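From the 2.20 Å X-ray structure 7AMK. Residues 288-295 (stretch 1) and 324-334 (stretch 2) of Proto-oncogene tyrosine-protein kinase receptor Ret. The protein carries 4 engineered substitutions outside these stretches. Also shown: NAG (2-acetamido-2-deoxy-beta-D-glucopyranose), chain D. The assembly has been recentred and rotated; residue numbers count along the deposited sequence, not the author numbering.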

# COMPACT_ATOMS: atom_id res chain seq x y z
N SER A 288 7.91 -6.69 25.98
CA SER A 288 7.01 -7.65 25.37
C SER A 288 5.96 -6.95 24.52
O SER A 288 5.59 -7.43 23.44
CB SER A 288 6.34 -8.51 26.45
OG SER A 288 5.50 -7.74 27.30
N TRP A 289 5.47 -5.80 24.98
CA TRP A 289 4.46 -5.09 24.21
C TRP A 289 5.01 -4.69 22.85
O TRP A 289 4.38 -4.97 21.82
CB TRP A 289 3.99 -3.87 24.99
CG TRP A 289 2.87 -3.14 24.32
CD1 TRP A 289 1.55 -3.43 24.39
CD2 TRP A 289 2.99 -1.99 23.47
NE1 TRP A 289 0.82 -2.54 23.64
CE2 TRP A 289 1.69 -1.65 23.06
CE3 TRP A 289 4.06 -1.23 23.02
CZ2 TRP A 289 1.43 -0.57 22.23
CZ3 TRP A 289 3.81 -0.15 22.18
CH2 TRP A 289 2.50 0.17 21.80
N ILE A 290 6.19 -4.08 22.81
CA ILE A 290 6.78 -3.67 21.54
C ILE A 290 7.00 -4.88 20.63
O ILE A 290 6.60 -4.87 19.46
CB ILE A 290 8.09 -2.90 21.77
CG1 ILE A 290 7.82 -1.61 22.55
CG2 ILE A 290 8.76 -2.58 20.44
CD1 ILE A 290 9.05 -0.83 22.86
N LYS A 291 7.64 -5.93 21.16
CA LYS A 291 7.96 -7.09 20.33
C LYS A 291 6.70 -7.76 19.77
O LYS A 291 6.67 -8.14 18.59
CB LYS A 291 8.78 -8.11 21.12
CG LYS A 291 10.12 -7.59 21.64
N ASN A 292 5.66 -7.92 20.58
CA ASN A 292 4.45 -8.62 20.16
C ASN A 292 3.53 -7.80 19.27
O ASN A 292 2.60 -8.37 18.68
CB ASN A 292 3.63 -9.07 21.38
CG ASN A 292 4.17 -10.34 22.00
OD1 ASN A 292 4.79 -11.17 21.32
ND2 ASN A 292 3.93 -10.51 23.29
N ASN A 293 3.74 -6.49 19.16
CA ASN A 293 2.88 -5.66 18.32
C ASN A 293 3.58 -5.08 17.10
O ASN A 293 2.90 -4.75 16.12
CB ASN A 293 2.28 -4.51 19.14
CG ASN A 293 1.24 -4.98 20.13
OD1 ASN A 293 0.27 -5.65 19.76
ND2 ASN A 293 1.44 -4.64 21.40
N PHE A 294 4.90 -4.94 17.14
CA PHE A 294 5.65 -4.28 16.08
C PHE A 294 6.67 -5.24 15.50
O PHE A 294 7.09 -6.20 16.14
CB PHE A 294 6.33 -3.00 16.60
CG PHE A 294 5.38 -1.87 16.90
CD1 PHE A 294 5.03 -0.96 15.91
CD2 PHE A 294 4.83 -1.73 18.16
CE1 PHE A 294 4.14 0.07 16.17
CE2 PHE A 294 3.95 -0.69 18.44
CZ PHE A 294 3.60 0.21 17.44
N ALA A 295 7.06 -4.98 14.25
CA ALA A 295 8.08 -5.79 13.60
C ALA A 295 8.71 -4.95 12.50
O ALA A 295 8.09 -4.03 11.97
CB ALA A 295 7.51 -7.08 13.01
N ASN A 324 -3.72 -5.67 14.77
CA ASN A 324 -4.50 -4.45 14.99
C ASN A 324 -4.35 -3.97 16.43
O ASN A 324 -4.76 -4.67 17.37
CB ASN A 324 -5.98 -4.70 14.68
CG ASN A 324 -6.17 -5.33 13.31
OD1 ASN A 324 -5.30 -5.24 12.43
ND2 ASN A 324 -7.32 -5.96 13.11
N LEU A 325 -3.78 -2.78 16.61
CA LEU A 325 -3.56 -2.23 17.94
C LEU A 325 -4.85 -1.66 18.50
O LEU A 325 -5.55 -0.89 17.83
CB LEU A 325 -2.48 -1.15 17.92
CG LEU A 325 -1.12 -1.62 18.41
CD1 LEU A 325 -0.55 -0.65 19.44
CD2 LEU A 325 -1.21 -3.04 18.98
N SER A 326 -5.15 -2.02 19.75
CA SER A 326 -6.35 -1.52 20.40
C SER A 326 -6.38 -0.00 20.32
O SER A 326 -5.35 0.67 20.43
CB SER A 326 -6.39 -1.99 21.85
OG SER A 326 -7.41 -1.32 22.56
N VAL A 327 -7.57 0.55 20.12
CA VAL A 327 -7.69 1.99 20.04
C VAL A 327 -7.43 2.67 21.37
O VAL A 327 -7.26 3.90 21.39
CB VAL A 327 -9.08 2.37 19.51
CG1 VAL A 327 -9.28 1.78 18.14
CG2 VAL A 327 -10.17 1.90 20.48
N THR A 328 -7.36 1.93 22.48
CA THR A 328 -7.08 2.53 23.77
C THR A 328 -5.59 2.67 24.06
O THR A 328 -5.23 3.42 24.98
CB THR A 328 -7.77 1.75 24.91
OG1 THR A 328 -7.21 0.44 25.03
CG2 THR A 328 -9.26 1.63 24.67
N GLU A 329 -4.72 2.01 23.30
CA GLU A 329 -3.29 2.04 23.57
C GLU A 329 -2.68 3.40 23.22
O GLU A 329 -3.01 4.02 22.20
CB GLU A 329 -2.57 0.93 22.80
CG GLU A 329 -2.47 -0.40 23.56
N GLN A 330 -1.75 3.83 24.06
CA GLN A 330 -1.12 5.14 23.91
C GLN A 330 0.30 5.02 24.45
O GLN A 330 0.48 4.85 25.66
CB GLN A 330 -1.91 6.20 24.67
CG GLN A 330 -1.15 7.50 24.87
CD GLN A 330 -1.87 8.46 25.80
OE1 GLN A 330 -3.00 8.21 26.21
NE2 GLN A 330 -1.20 9.56 26.14
N ARG A 331 1.29 5.09 23.57
CA ARG A 331 2.67 4.94 24.01
C ARG A 331 3.59 5.65 23.03
O ARG A 331 3.31 5.71 21.83
CB ARG A 331 3.07 3.46 24.14
CG ARG A 331 2.21 2.66 25.12
CD ARG A 331 2.53 1.17 25.07
NE ARG A 331 1.67 0.41 25.97
N SER A 332 4.68 6.18 23.56
CA SER A 332 5.70 6.85 22.78
C SER A 332 7.06 6.28 23.15
O SER A 332 7.48 6.39 24.31
CB SER A 332 5.66 8.36 23.02
OG SER A 332 4.56 8.91 22.33
N PHE A 333 7.75 5.69 22.18
CA PHE A 333 9.03 5.05 22.46
C PHE A 333 10.01 5.27 21.31
O PHE A 333 9.62 5.51 20.16
CB PHE A 333 8.86 3.54 22.71
CG PHE A 333 8.17 2.84 21.59
CD1 PHE A 333 8.89 2.34 20.51
CD2 PHE A 333 6.79 2.69 21.60
CE1 PHE A 333 8.25 1.70 19.47
CE2 PHE A 333 6.14 2.04 20.56
CZ PHE A 333 6.87 1.55 19.50
N LEU A 334 11.29 5.17 21.63
CA LEU A 334 12.37 5.34 20.66
C LEU A 334 12.94 3.94 20.41
O LEU A 334 13.66 3.39 21.25
CB LEU A 334 13.41 6.33 21.17
CG LEU A 334 14.60 6.62 20.23
CD1 LEU A 334 14.15 7.09 18.84
CD2 LEU A 334 15.62 7.60 20.85
C1 NAG D . -7.67 -6.60 11.87
C2 NAG D . -8.57 -7.81 12.14
C3 NAG D . -9.05 -8.42 10.82
C4 NAG D . -9.71 -7.36 9.95
C5 NAG D . -8.77 -6.18 9.76
C6 NAG D . -9.41 -5.02 9.02
C7 NAG D . -7.08 -9.75 12.47
C8 NAG D . -6.48 -10.68 13.49
N2 NAG D . -7.89 -8.80 12.96
O3 NAG D . -9.98 -9.46 11.12
O4 NAG D . -10.02 -7.91 8.67
O5 NAG D . -8.36 -5.66 11.03
O6 NAG D . -10.21 -4.22 9.88
O7 NAG D . -6.85 -9.86 11.27

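Stretch 1 is a short helix, residues 288-293, that gives way to a strand at Phe294, the first residue to leave helical phi/psi (-121/156). Stretch 2 starts as loop, makes a type I beta turn from Ser326 to Glu329, and becomes a strand at 331-334. The helix and this strand run nearly perpendicular, at 89° between their N-to-C directions, and their axes come no closer than 11.5 Å. That separation leaves room for a layer of side chains: even the paired CA atoms of Ile290 and Phe333 lie 9.1 Å apart, and those of Asn293 and Leu325 7.3 Å. No hydrogen bond crosses between the stretches among the modelled atoms, so the 412 Å² of buried surface, summed over both sides, reflects side-chain packing.

Within the helix, the Asn292 N to Ser288 O bond (2.9 Å) and the Phe294 N to Ile290 O bond (2.9 Å) keep the i to i+4 pattern up to the exit. In the turn, Thr328 N donates to Ser326 OG over 3.3 Å at a nearly straight 167°.

Trp289 is the hub of the contact, with 102 Å² covered by stretch 2. Its CA-to-CB bond points toward that stretch, and the t rotamer (chi1 -175°) carries the indole among four partners. Arg331 CD lies 3.2 Å from the centroid of the six-membered ring of Trp289 and 4° off its normal, a CH-pi contact almost exactly over the face. A methylene next to the electron-withdrawing NE of arginine is well suited to meeting a pi cloud; the guanidinium beyond NE is not modelled, so its interactions cannot be assessed. At the indole edge, Trp289 CZ3 meets Phe333 CE2 at 3.6 Å, while Leu325 CD1 approaches Trp289 CZ2 obliquely at 3.4 Å.

Phe333 extends the apolar cluster along stretch 1. Ile290 CB points sideways, yet its side chain, with chi1 m and chi2 t, ends nearer stretch 2 and places CD1 4.1 Å from the Phe333 ring centroid, 18° off the normal, in a second CH-pi contact. The Phe333 edge in turn faces the Phe294 ring: the centroids are 5.5 Å apart, the planes meet at 72°, and Phe294 CE2 lies 3.8 Å from Phe333 CZ. This edge-to-face arrangement sets the slightly positive ring hydrogens of Phe333 against the pi face of Phe294.

Asn293 brings a polar group to the margin of this apolar layer. Its OD1 lies 3.1 Å from Leu325 CD2, a close van der Waals approach, and is hydrogen-bonded to a residue flanking one of the stretches. Asn293 ND2 makes a weak bond to Trp289 O (3.0 Å, 123°). The 3.1 Å between Asn293 ND2 and Trp289 NE1 is no hydrogen bond, since both atoms are donors.

Asn324 CB points away from stretch 1, and its ND2 is bonded covalently to NAG C1 at 1.4 Å, an N-linked glycan.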